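Local coordinates for ATP phosphoribosyltransferase regulatory subunit (Bacillus halodurans, PDB 3OD1) that serves as the regulatory subunit of ATP phosphoribosyltransferase, working with HisG in the first step of histidine biosynthesis, and may mediate feedback control by histidine, at the interface of chains A and B. Coordinates in Å, arbitrary orientation; residue numbers count along the deposited sequence, not the author numbering. Chains: chain A/B, ATP phosphoribosyltransferase regulatory subunit.

The interface of chains A and B. Residues chain A 251, 254-255, 258; chain B 348-349, 352.
B:Arg348, at the start of helix 348-359, lies across A:Val255 on helix 240-258. Here the C-terminal region of one HisZ copy docks on the other in the two-fold deposited dimer, which probably helps to hold the two subunits together. HisZ is related to class II aminoacyl-tRNA synthetases.

Packing comes first. CG2 of A:Val255 sits 3.5 Å above one face of the B:Arg348 guanidinium, offset toward its rim. The same methyl touches CD of the arginine at 3.8 Å. The arginine chain is extended as far as CD, then bends at chi3 (60°), which lays the guanidinium over the valine. CE of A:Lys251 packs 3.7 Å from NH1 of B:Arg348. Farther along, CB of A:Ser258 meets CD1 of B:Ile352 at 3.5 Å, a snug fit. The ring of B:Phe349 brings CE1 to 3.9 Å from the backbone O of A:Ser258.

Charge is the second element. OE1 of A:Glu254 lies 4.1 Å from NH2 of B:Arg348, too far for a salt bridge but near enough for likely attraction. The carboxylate and guanidinium planes are turned 36° from each other. NZ of A:Lys251 lies 4.2 Å from NH1 of B:Arg348; these like charges probably oppose each other mildly. An alanine at B:Arg348 would probably leave the A:Val255 methyl without its flat cover and the A:Glu254 carboxylate without this nearby positive charge.

Within chain A, OG of A:Ser258 makes a weak hydrogen bond to the backbone O of A:Glu254, one helical turn back.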
# COMPACT_ATOMS: atom_id res chain seq x y z
N LYS A 251 24.39 -16.05 23.95
CA LYS A 251 24.78 -14.78 23.33
C LYS A 251 23.56 -13.89 23.04
O LYS A 251 23.57 -12.69 23.31
CB LYS A 251 25.56 -15.04 22.05
CG LYS A 251 26.17 -13.80 21.43
CD LYS A 251 27.69 -13.76 21.63
CE LYS A 251 28.07 -13.27 23.02
NZ LYS A 251 29.55 -13.24 23.23
N GLU A 254 22.21 -12.17 26.07
CA GLU A 254 23.10 -11.09 26.47
C GLU A 254 22.92 -9.87 25.57
O GLU A 254 22.81 -8.74 26.05
CB GLU A 254 24.55 -11.55 26.42
CG GLU A 254 24.94 -12.38 27.62
CD GLU A 254 26.26 -13.09 27.42
OE1 GLU A 254 26.87 -12.93 26.34
OE2 GLU A 254 26.68 -13.81 28.35
N VAL A 255 22.90 -10.10 24.26
CA VAL A 255 22.63 -9.02 23.31
C VAL A 255 21.32 -8.30 23.66
O VAL A 255 21.28 -7.06 23.69
CB VAL A 255 22.59 -9.52 21.84
CG1 VAL A 255 22.16 -8.41 20.91
CG2 VAL A 255 23.97 -10.02 21.44
N SER A 258 21.78 -6.12 26.52
CA SER A 258 22.48 -4.92 26.07
C SER A 258 21.56 -3.93 25.38
O SER A 258 21.78 -2.72 25.49
CB SER A 258 23.62 -5.27 25.11
OG SER A 258 24.62 -6.02 25.77
N ARG B 348 30.48 -4.19 22.31
CA ARG B 348 29.08 -4.24 21.90
C ARG B 348 28.19 -3.29 22.69
O ARG B 348 27.32 -2.62 22.13
CB ARG B 348 28.53 -5.67 22.00
CG ARG B 348 27.04 -5.74 21.65
CD ARG B 348 26.47 -7.15 21.77
NE ARG B 348 26.59 -7.67 23.13
CZ ARG B 348 27.15 -8.84 23.43
NH1 ARG B 348 27.63 -9.61 22.45
NH2 ARG B 348 27.23 -9.24 24.69
N PHE B 349 28.40 -3.22 24.00
CA PHE B 349 27.56 -2.34 24.80
C PHE B 349 27.81 -0.90 24.39
O PHE B 349 26.88 -0.12 24.21
CB PHE B 349 27.81 -2.53 26.29
CG PHE B 349 26.81 -1.81 27.15
CD1 PHE B 349 25.47 -2.19 27.14
CD2 PHE B 349 27.20 -0.76 27.97
CE1 PHE B 349 24.54 -1.53 27.92
CE2 PHE B 349 26.28 -0.09 28.76
CZ PHE B 349 24.94 -0.48 28.73
N ILE B 352 26.12 -0.24 20.92
CA ILE B 352 24.68 -0.16 21.06
C ILE B 352 24.28 1.21 21.64
O ILE B 352 23.39 1.88 21.12
CB ILE B 352 24.11 -1.30 21.94
CG1 ILE B 352 24.08 -2.60 21.14
CG2 ILE B 352 22.70 -0.94 22.44
CD1 ILE B 352 23.74 -3.83 21.94